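Side-chain contacts in probable zinc protease PqqL (Escherichia coli, PDB 6OFT), which probably acts as a periplasmic zinc-dependent M16-family metalloendopeptidase, with this chain holding the first half of the protein: residues 20-25 and 210-215; 112-117 and 199-204; 321-326 and 431-436. All coordinates share one frame; numbering follows the deposited sequence.

Interaction 1: residues 20-25 and 210-215; sequences YMIYPH and KEALAL. With PO4 (phosphate ion), chain D.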
loop_
_atom_site.group_PDB
_atom_site.type_symbol
_atom_site.label_atom_id
_atom_site.label_comp_id
_atom_site.label_asym_id
_atom_site.label_seq_id
_atom_site.Cartn_x
_atom_site.Cartn_y
_atom_site.Cartn_z
ATOM N N TYR A 20 16.016 -13.377 5.526
ATOM C CA TYR A 20 15.457 -14.038 4.343
ATOM C C TYR A 20 14.101 -14.614 4.655
ATOM O O TYR A 20 13.803 -14.917 5.814
ATOM C CB TYR A 20 16.401 -15.098 3.751
ATOM C CG TYR A 20 16.942 -16.091 4.761
ATOM C CD1 TYR A 20 16.219 -17.230 5.108
ATOM C CD2 TYR A 20 18.192 -15.913 5.341
ATOM C CE1 TYR A 20 16.697 -18.129 6.062
ATOM C CE2 TYR A 20 18.693 -16.821 6.270
ATOM C CZ TYR A 20 17.946 -17.931 6.625
ATOM O OH TYR A 20 18.458 -18.832 7.527
ATOM N N MET A 21 13.263 -14.735 3.620
ATOM C CA MET A 21 11.915 -15.288 3.705
ATOM C C MET A 21 11.726 -16.125 2.475
ATOM O O MET A 21 11.912 -15.632 1.358
ATOM C CB MET A 21 10.838 -14.193 3.767
ATOM C CG MET A 21 11.045 -13.184 4.862
ATOM S SD MET A 21 9.633 -12.090 4.958
ATOM C CE MET A 21 9.033 -12.524 6.569
ATOM N N ILE A 22 11.437 -17.405 2.676
ATOM C CA ILE A 22 11.232 -18.370 1.592
ATOM C C ILE A 22 9.841 -18.976 1.698
ATOM O O ILE A 22 9.444 -19.461 2.762
ATOM C CB ILE A 22 12.332 -19.466 1.555
ATOM C CG1 ILE A 22 13.752 -18.841 1.413
ATOM C CG2 ILE A 22 12.044 -20.508 0.435
ATOM C CD1 ILE A 22 14.833 -19.727 1.939
ATOM N N TYR A 23 9.107 -18.966 0.576
ATOM C CA TYR A 23 7.764 -19.516 0.538
ATOM C C TYR A 23 7.584 -20.349 -0.716
ATOM O O TYR A 23 7.751 -19.811 -1.814
ATOM C CB TYR A 23 6.693 -18.415 0.646
ATOM C CG TYR A 23 5.328 -18.976 0.992
ATOM C CD1 TYR A 23 4.968 -19.224 2.314
ATOM C CD2 TYR A 23 4.417 -19.307 -0.003
ATOM C CE1 TYR A 23 3.739 -19.796 2.635
ATOM C CE2 TYR A 23 3.177 -19.873 0.306
ATOM C CZ TYR A 23 2.840 -20.110 1.629
ATOM O OH TYR A 23 1.620 -20.661 1.941
ATOM N N PRO A 24 7.232 -21.656 -0.585
ATOM C CA PRO A 24 7.035 -22.481 -1.792
ATOM C C PRO A 24 5.717 -22.176 -2.483
ATOM O O PRO A 24 4.721 -21.927 -1.811
ATOM C CB PRO A 24 7.059 -23.914 -1.252
ATOM C CG PRO A 24 6.620 -23.784 0.176
ATOM C CD PRO A 24 6.992 -22.434 0.659
ATOM N N HIS A 25 5.715 -22.187 -3.823
ATOM C CA HIS A 25 4.516 -21.965 -4.630
ATOM C C HIS A 25 4.727 -22.555 -6.016
ATOM O O HIS A 25 5.804 -22.410 -6.569
ATOM C CB HIS A 25 4.122 -20.477 -4.698
ATOM C CG HIS A 25 2.684 -20.280 -5.095
ATOM N ND1 HIS A 25 1.656 -20.786 -4.332
ATOM C CD2 HIS A 25 2.153 -19.663 -6.178
ATOM C CE1 HIS A 25 0.538 -20.450 -4.947
ATOM N NE2 HIS A 25 0.784 -19.786 -6.070
ATOM N N LYS A 210 15.892 -26.624 0.721
ATOM C CA LYS A 210 17.346 -26.827 0.672
ATOM C C LYS A 210 18.000 -26.007 -0.426
ATOM O O LYS A 210 18.958 -25.296 -0.143
ATOM C CB LYS A 210 17.690 -28.321 0.558
ATOM C CG LYS A 210 19.182 -28.648 0.592
ATOM C CD LYS A 210 19.379 -30.150 0.350
ATOM C CE LYS A 210 20.826 -30.573 0.276
ATOM N NZ LYS A 210 20.950 -32.016 -0.065
ATOM N N GLU A 211 17.475 -26.094 -1.667
ATOM C CA GLU A 211 17.994 -25.347 -2.805
ATOM C C GLU A 211 17.865 -23.834 -2.612
ATOM O O GLU A 211 18.824 -23.125 -2.894
ATOM C CB GLU A 211 17.319 -25.783 -4.111
ATOM C CG GLU A 211 17.988 -25.170 -5.335
ATOM C CD GLU A 211 17.342 -25.403 -6.685
ATOM O OE1 GLU A 211 16.516 -26.331 -6.823
ATOM O OE2 GLU A 211 17.692 -24.655 -7.622
ATOM N N ALA A 212 16.696 -23.339 -2.144
ATOM C CA ALA A 212 16.491 -21.906 -1.902
ATOM C C ALA A 212 17.416 -21.394 -0.794
ATOM O O ALA A 212 18.035 -20.353 -0.973
ATOM C CB ALA A 212 15.032 -21.620 -1.564
ATOM N N LEU A 213 17.549 -22.139 0.332
ATOM C CA LEU A 213 18.445 -21.734 1.429
ATOM C C LEU A 213 19.907 -21.711 0.970
ATOM O O LEU A 213 20.657 -20.820 1.368
ATOM C CB LEU A 213 18.276 -22.640 2.669
ATOM C CG LEU A 213 17.003 -22.370 3.482
ATOM C CD1 LEU A 213 16.616 -23.564 4.331
ATOM C CD2 LEU A 213 17.141 -21.102 4.326
ATOM N N ALA A 214 20.293 -22.667 0.095
ATOM C CA ALA A 214 21.645 -22.723 -0.440
ATOM C C ALA A 214 21.909 -21.536 -1.368
ATOM O O ALA A 214 22.990 -20.973 -1.289
ATOM C CB ALA A 214 21.880 -24.039 -1.172
ATOM N N LEU A 215 20.919 -21.135 -2.220
ATOM C CA LEU A 215 21.053 -19.983 -3.140
ATOM C C LEU A 215 21.423 -18.738 -2.358
ATOM O O LEU A 215 22.358 -18.043 -2.725
ATOM C CB LEU A 215 19.733 -19.698 -3.891
ATOM C CG LEU A 215 19.503 -20.297 -5.287
ATOM C CD1 LEU A 215 18.188 -19.795 -5.858
ATOM C CD2 LEU A 215 20.635 -19.957 -6.264
HETATM P P PO4 D . 1.325 -23.348 -1.661
HETATM O O1 PO4 D . 1.130 -21.852 -1.977
HETATM O O2 PO4 D . 0.087 -23.842 -0.775
HETATM O O3 PO4 D . 1.405 -24.228 -2.997
HETATM O O4 PO4 D . 2.678 -23.499 -0.821
#
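I22 of strand 20-24 meets A212 and L213 of helix 210-215 through both of its branches. All contacts between the strand and the helix are apolar. CG2 of I22 lies 3.8 Å from CB of A212. CD1 of I22 reaches L213 CD2 at 3.6 Å. The first torsion of I22 sets this split: CG1 is anti to the carbonyl carbon (chi1 -57°), which leaves CG2 beside it and turned to A212. Y20 adds its ring. L213 CD2 sits 3.5 Å from Y20 CE1 and approaches the ring obliquely. The two side chains cross at about a right angle. One methyl, L213 CD2, thus serves both Y20 and I22.

A phosphate ion, probably from the crystallisation liquor, sits at the C-terminal end of the strand, away from the helix. H25 ND1 donates to phosphate O1 at 2.6 Å, in the plane of the imidazole. H25 NE2 bonds to the carbonyl of R376, so both ring nitrogens are held and the ring rotation is fixed. P24 O lies 2.8 Å from phosphate O4; two oxygens this close suggest a proton held on the phosphate. Y23 turns its ring edge to the ion, with Y23 CE2 3.6 Å from phosphate O1. Q373 and R376 also bind the ion.

V203 of strand 199-205 touches both I22 and A212, and I10 of strand 10-13 touches both I22 and L213. The helix therefore covers one face of the sheet, and M21 and Y23 touch helix 378-391 on the other. This is the layered alpha/beta packing of an M16 peptidase domain, a helix laid nearly antiparallel on strand 20-24.

Interaction 2: residues 112-117 and 199-204; sequences QVMAIF and MTFIVV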
loop_
_atom_site.group_PDB
_atom_site.type_symbol
_atom_site.label_atom_id
_atom_site.label_comp_id
_atom_site.label_asym_id
_atom_site.label_seq_id
_atom_site.Cartn_x
_atom_site.Cartn_y
_atom_site.Cartn_z
ATOM N N GLN A 112 23.521 -16.827 -11.643
ATOM C CA GLN A 112 23.886 -15.581 -12.257
ATOM C C GLN A 112 23.048 -14.429 -11.680
ATOM O O GLN A 112 23.616 -13.392 -11.336
ATOM C CB GLN A 112 23.740 -15.690 -13.788
ATOM C CG GLN A 112 24.053 -14.404 -14.530
ATOM C CD GLN A 112 25.500 -14.003 -14.433
ATOM O OE1 GLN A 112 26.287 -14.265 -15.339
ATOM N NE2 GLN A 112 25.873 -13.332 -13.344
ATOM N N VAL A 113 21.703 -14.628 -11.530
ATOM C CA VAL A 113 20.790 -13.617 -10.969
ATOM C C VAL A 113 21.199 -13.301 -9.504
ATOM O O VAL A 113 21.263 -12.132 -9.113
ATOM C CB VAL A 113 19.286 -14.038 -11.122
ATOM C CG1 VAL A 113 18.364 -13.165 -10.283
ATOM C CG2 VAL A 113 18.842 -14.002 -12.584
ATOM N N MET A 114 21.533 -14.340 -8.729
ATOM C CA MET A 114 21.968 -14.200 -7.329
ATOM C C MET A 114 23.277 -13.398 -7.220
ATOM O O MET A 114 23.446 -12.636 -6.271
ATOM C CB MET A 114 22.150 -15.582 -6.690
ATOM C CG MET A 114 20.845 -16.297 -6.366
ATOM S SD MET A 114 19.648 -15.335 -5.402
ATOM C CE MET A 114 20.537 -15.085 -3.873
ATOM N N ALA A 115 24.188 -13.574 -8.194
ATOM C CA ALA A 115 25.475 -12.870 -8.257
ATOM C C ALA A 115 25.241 -11.369 -8.487
ATOM O O ALA A 115 25.913 -10.551 -7.854
ATOM C CB ALA A 115 26.342 -13.453 -9.351
ATOM N N ILE A 116 24.228 -11.016 -9.324
ATOM C CA ILE A 116 23.806 -9.631 -9.575
ATOM C C ILE A 116 23.219 -9.033 -8.279
ATOM O O ILE A 116 23.528 -7.890 -7.957
ATOM C CB ILE A 116 22.839 -9.523 -10.791
ATOM C CG1 ILE A 116 23.573 -9.859 -12.121
ATOM C CG2 ILE A 116 22.188 -8.132 -10.865
ATOM C CD1 ILE A 116 22.692 -10.076 -13.334
ATOM N N PHE A 117 22.393 -9.802 -7.533
ATOM C CA PHE A 117 21.810 -9.328 -6.266
ATOM C C PHE A 117 22.899 -9.026 -5.234
ATOM O O PHE A 117 22.802 -8.031 -4.513
ATOM C CB PHE A 117 20.780 -10.321 -5.690
ATOM C CG PHE A 117 19.361 -10.170 -6.205
ATOM C CD1 PHE A 117 18.597 -9.060 -5.871
ATOM C CD2 PHE A 117 18.770 -11.172 -6.969
ATOM C CE1 PHE A 117 17.272 -8.943 -6.308
ATOM C CE2 PHE A 117 17.442 -11.058 -7.396
ATOM C CZ PHE A 117 16.704 -9.944 -7.067
ATOM N N MET A 199 18.379 -5.356 5.241
ATOM C CA MET A 199 17.944 -6.092 4.044
ATOM C C MET A 199 17.250 -7.408 4.326
ATOM O O MET A 199 17.633 -8.142 5.239
ATOM C CB MET A 199 19.129 -6.396 3.118
ATOM C CG MET A 199 19.720 -5.197 2.457
ATOM S SD MET A 199 21.245 -5.711 1.667
ATOM C CE MET A 199 21.790 -4.158 1.043
ATOM N N THR A 200 16.242 -7.707 3.493
ATOM C CA THR A 200 15.505 -8.960 3.494
ATOM C C THR A 200 15.470 -9.452 2.055
ATOM O O THR A 200 15.048 -8.709 1.165
ATOM C CB THR A 200 14.095 -8.801 4.078
ATOM O OG1 THR A 200 14.201 -8.304 5.417
ATOM C CG2 THR A 200 13.321 -10.110 4.072
ATOM N N PHE A 201 15.968 -10.678 1.825
ATOM C CA PHE A 201 15.925 -11.319 0.516
ATOM C C PHE A 201 14.702 -12.264 0.530
ATOM O O PHE A 201 14.603 -13.123 1.411
ATOM C CB PHE A 201 17.244 -12.084 0.203
ATOM C CG PHE A 201 17.293 -12.480 -1.254
ATOM C CD1 PHE A 201 17.544 -11.535 -2.239
ATOM C CD2 PHE A 201 17.041 -13.790 -1.645
ATOM C CE1 PHE A 201 17.521 -11.885 -3.592
ATOM C CE2 PHE A 201 17.041 -14.141 -2.996
ATOM C CZ PHE A 201 17.275 -13.181 -3.959
ATOM N N ILE A 202 13.758 -12.070 -0.412
ATOM C CA ILE A 202 12.496 -12.823 -0.498
ATOM C C ILE A 202 12.472 -13.793 -1.695
ATOM O O ILE A 202 12.654 -13.372 -2.829
ATOM C CB ILE A 202 11.293 -11.828 -0.493
ATOM C CG1 ILE A 202 11.318 -10.919 0.769
ATOM C CG2 ILE A 202 9.940 -12.550 -0.642
ATOM C CD1 ILE A 202 10.431 -9.683 0.688
ATOM N N VAL A 203 12.240 -15.088 -1.425
ATOM C CA VAL A 203 12.171 -16.150 -2.448
ATOM C C VAL A 203 10.752 -16.741 -2.413
ATOM O O VAL A 203 10.373 -17.321 -1.408
ATOM C CB VAL A 203 13.272 -17.243 -2.213
ATOM C CG1 VAL A 203 13.168 -18.386 -3.224
ATOM C CG2 VAL A 203 14.678 -16.645 -2.231
ATOM N N VAL A 204 9.956 -16.567 -3.487
ATOM C CA VAL A 204 8.582 -17.102 -3.550
ATOM C C VAL A 204 8.446 -17.848 -4.872
ATOM O O VAL A 204 8.577 -17.253 -5.945
ATOM C CB VAL A 204 7.451 -16.030 -3.376
ATOM C CG1 VAL A 204 6.067 -16.695 -3.276
ATOM C CG2 VAL A 204 7.689 -15.140 -2.156
#
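F201 of strand 199-204 drives its ring edge into the face of F117 on helix 112-117. This is a T-shaped stack. The centroids of the F201 and F117 rings are 4.9 Å apart and the planes stand at 80°. CE1 of F201 leads. It sits over the centre of the F117 ring, and F117 CG is the atom closest to F201 CE1, at 3.6 Å.

F201 points across the gap because its CG is anti to the backbone N (chi1 -168°). This carries the ring away from the strand, with CE1 and CZ leading. M114 takes up the adjoining part of the same ring. Its chain starts with CG beside the backbone N and then bends at both chi2 and chi3. The bends bring both SD and CE to F201. M114 SD lies 3.5 Å from F201 CZ, and M114 CE lies 3.7 Å from F201 CE2. The sulfur of M114 approaches obliquely, 4.4 Å from the F201 ring centroid, in a Met-aromatic contact. F201 is thus shared between an aromatic face and a bent thioether.

All three side chains are buried. L34 of strand 31-38 touches both phenylalanines, and W120 makes a further edge-to-face pair with F117. M114 also touches L215 and N219, and F201 touches I216. Helix 107-122 and helix 209-220 therefore meet over strand 199-205, on the sheet face away from helix 378-391.

Interaction 3: residues 321-326 and 431-436; sequences FFRVNA and FWEQMV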
loop_
_atom_site.group_PDB
_atom_site.type_symbol
_atom_site.label_atom_id
_atom_site.label_comp_id
_atom_site.label_asym_id
_atom_site.label_seq_id
_atom_site.Cartn_x
_atom_site.Cartn_y
_atom_site.Cartn_z
ATOM N N PHE A 321 -12.457 6.581 4.300
ATOM C CA PHE A 321 -13.343 7.493 3.578
ATOM C C PHE A 321 -14.658 6.853 3.131
ATOM O O PHE A 321 -14.720 5.645 2.889
ATOM C CB PHE A 321 -12.641 8.175 2.400
ATOM C CG PHE A 321 -12.182 7.295 1.263
ATOM C CD1 PHE A 321 -13.011 7.052 0.174
ATOM C CD2 PHE A 321 -10.897 6.759 1.250
ATOM C CE1 PHE A 321 -12.585 6.244 -0.883
ATOM C CE2 PHE A 321 -10.463 5.973 0.180
ATOM C CZ PHE A 321 -11.303 5.739 -0.888
ATOM N N PHE A 322 -15.695 7.683 2.972
ATOM C CA PHE A 322 -17.025 7.263 2.523
ATOM C C PHE A 322 -17.370 8.119 1.324
ATOM O O PHE A 322 -17.482 9.334 1.446
ATOM C CB PHE A 322 -18.057 7.398 3.654
ATOM C CG PHE A 322 -17.676 6.629 4.899
ATOM C CD1 PHE A 322 -16.958 7.240 5.924
ATOM C CD2 PHE A 322 -18.026 5.292 5.044
ATOM C CE1 PHE A 322 -16.576 6.521 7.060
ATOM C CE2 PHE A 322 -17.650 4.571 6.185
ATOM C CZ PHE A 322 -16.930 5.190 7.188
ATOM N N ARG A 323 -17.476 7.486 0.152
ATOM C CA ARG A 323 -17.718 8.169 -1.111
ATOM C C ARG A 323 -19.009 7.765 -1.805
ATOM O O ARG A 323 -19.381 6.595 -1.786
ATOM C CB ARG A 323 -16.507 7.954 -2.040
ATOM C CG ARG A 323 -16.616 8.641 -3.411
ATOM C CD ARG A 323 -15.412 8.363 -4.287
ATOM N NE ARG A 323 -14.170 8.901 -3.724
ATOM C CZ ARG A 323 -13.812 10.179 -3.783
ATOM N NH1 ARG A 323 -14.604 11.071 -4.369
ATOM N NH2 ARG A 323 -12.662 10.579 -3.253
ATOM N N VAL A 324 -19.682 8.753 -2.431
ATOM C CA VAL A 324 -20.862 8.559 -3.263
ATOM C C VAL A 324 -20.559 9.232 -4.612
ATOM O O VAL A 324 -20.246 10.427 -4.647
ATOM C CB VAL A 324 -22.204 9.039 -2.630
ATOM C CG1 VAL A 324 -23.313 9.096 -3.677
ATOM C CG2 VAL A 324 -22.631 8.145 -1.465
ATOM N N ASN A 325 -20.634 8.457 -5.709
ATOM C CA ASN A 325 -20.405 8.947 -7.064
ATOM C C ASN A 325 -21.689 9.531 -7.634
ATOM O O ASN A 325 -22.755 8.913 -7.548
ATOM C CB ASN A 325 -19.831 7.852 -7.955
ATOM C CG ASN A 325 -18.574 7.214 -7.390
ATOM O OD1 ASN A 325 -18.476 5.988 -7.273
ATOM N ND2 ASN A 325 -17.595 8.030 -7.002
ATOM N N ALA A 326 -21.586 10.752 -8.174
ATOM C CA ALA A 326 -22.709 11.489 -8.735
ATOM C C ALA A 326 -23.136 11.027 -10.120
ATOM O O ALA A 326 -22.314 10.605 -10.940
ATOM C CB ALA A 326 -22.406 12.975 -8.753
ATOM N N PHE A 431 -12.112 15.600 6.626
ATOM C CA PHE A 431 -12.267 16.541 5.531
ATOM C C PHE A 431 -13.312 16.077 4.516
ATOM O O PHE A 431 -13.396 14.884 4.205
ATOM C CB PHE A 431 -10.925 16.915 4.858
ATOM C CG PHE A 431 -10.216 15.842 4.065
ATOM C CD1 PHE A 431 -9.226 15.054 4.657
ATOM C CD2 PHE A 431 -10.473 15.672 2.707
ATOM C CE1 PHE A 431 -8.531 14.100 3.908
ATOM C CE2 PHE A 431 -9.793 14.699 1.963
ATOM C CZ PHE A 431 -8.811 13.936 2.562
ATOM N N TRP A 432 -14.094 17.030 4.045
ATOM C CA TRP A 432 -15.102 16.839 2.977
ATOM C C TRP A 432 -14.430 17.086 1.636
ATOM O O TRP A 432 -13.667 18.012 1.544
ATOM C CB TRP A 432 -16.289 17.782 3.146
ATOM C CG TRP A 432 -17.226 17.345 4.217
ATOM C CD1 TRP A 432 -17.250 17.787 5.492
ATOM C CD2 TRP A 432 -18.247 16.348 4.112
ATOM N NE1 TRP A 432 -18.224 17.143 6.182
ATOM C CE2 TRP A 432 -18.850 16.250 5.372
ATOM C CE3 TRP A 432 -18.718 15.541 3.081
ATOM C CZ2 TRP A 432 -19.896 15.374 5.633
ATOM C CZ3 TRP A 432 -19.749 14.680 3.338
ATOM C CH2 TRP A 432 -20.324 14.587 4.599
ATOM N N GLU A 433 -14.731 16.288 0.651
ATOM C CA GLU A 433 -14.143 16.480 -0.658
ATOM C C GLU A 433 -15.129 16.233 -1.791
ATOM O O GLU A 433 -15.818 15.220 -1.806
ATOM C CB GLU A 433 -12.918 15.570 -0.807
ATOM C CG GLU A 433 -12.138 15.765 -2.093
ATOM C CD GLU A 433 -11.263 14.565 -2.363
ATOM O OE1 GLU A 433 -10.117 14.550 -1.862
ATOM O OE2 GLU A 433 -11.734 13.622 -3.036
ATOM N N GLN A 434 -15.151 17.146 -2.758
ATOM C CA GLN A 434 -15.956 17.011 -3.961
ATOM C C GLN A 434 -15.051 16.999 -5.169
ATOM O O GLN A 434 -14.048 17.702 -5.191
ATOM C CB GLN A 434 -17.004 18.121 -4.082
ATOM C CG GLN A 434 -18.254 17.822 -3.255
ATOM C CD GLN A 434 -19.129 19.026 -3.074
ATOM O OE1 GLN A 434 -20.275 19.066 -3.521
ATOM N NE2 GLN A 434 -18.616 20.031 -2.397
ATOM N N MET A 435 -15.415 16.208 -6.175
ATOM C CA MET A 435 -14.662 16.101 -7.420
ATOM C C MET A 435 -15.570 16.519 -8.551
ATOM O O MET A 435 -16.704 16.051 -8.623
ATOM C CB MET A 435 -14.124 14.680 -7.603
ATOM C CG MET A 435 -12.936 14.397 -6.714
ATOM S SD MET A 435 -12.335 12.697 -6.786
ATOM C CE MET A 435 -11.640 12.648 -8.491
ATOM N N VAL A 436 -15.117 17.503 -9.349
ATOM C CA VAL A 436 -15.866 18.079 -10.477
ATOM C C VAL A 436 -15.009 18.075 -11.756
ATOM O O VAL A 436 -13.789 18.241 -11.674
ATOM C CB VAL A 436 -16.512 19.459 -10.173
ATOM C CG1 VAL A 436 -17.583 19.329 -9.100
ATOM C CG2 VAL A 436 -15.476 20.514 -9.777
HETATM O O HOH W 1 -14.383 13.666 -3.684
#
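R323 and E433 form a salt bridge across one face of the five-stranded mixed sheet of the second alpha/beta unit in this chain. Their strands, 317-326 and 430-436, are not neighbours: strand 256-264 runs between them. The arginine spans that middle strand, where it touches A258. From CB its chain runs straight, with CG anti to the backbone N. It then bends at chi3 (-63°), which turns the guanidinium toward E433 and M435. R323 CZ lies 4.1 Å from E433 OE2. R323 NH2 donates to E433 OE2 at 3.2 Å, and the bond is nearly straight at 170°. OE2 lies in the guanidinium plane; NH2 comes to it from the syn side, tilted out of the carboxylate plane. The two flat groups are turned 36° apart. NH2 also has a weak hydrogen bond to Y260 OH. The stronger polar partner of E433 is R156, whose NE forms a salt bridge with OE1. The carboxylate is therefore held between two arginines, which probably favours its charged form. R323 NH1 lies 3.7 Å from M435 SD, and the sulfur approaches the guanidinium obliquely. R323 NH1 also donates to a water at 2.7 Å, and that water in turn donates to E433 OE2 at 2.7 Å.

Interactions 1 and 2 belong to the first sheet of the chain, where strands 19-24 and 199-205 are neighbours. Their centres are about 10 Å apart. M21 and Y23 pair with V203 through the backbone, and L215 O packs on M114 CE. Strand 199-205 leads directly into helix 209-220, so one strand-helix unit supplies a segment to each. Along the chain, both segments of interaction 2 fall between those of interaction 1. Interaction 3 comes later, in the second sheet, on the opposite side of the chain's centre. Its centre is about 46 Å from that of interaction 1 and about 43 Å from that of interaction 2. Interactions 1 and 2 thus tie helices to the first sheet, while interaction 3 joins strands within the second.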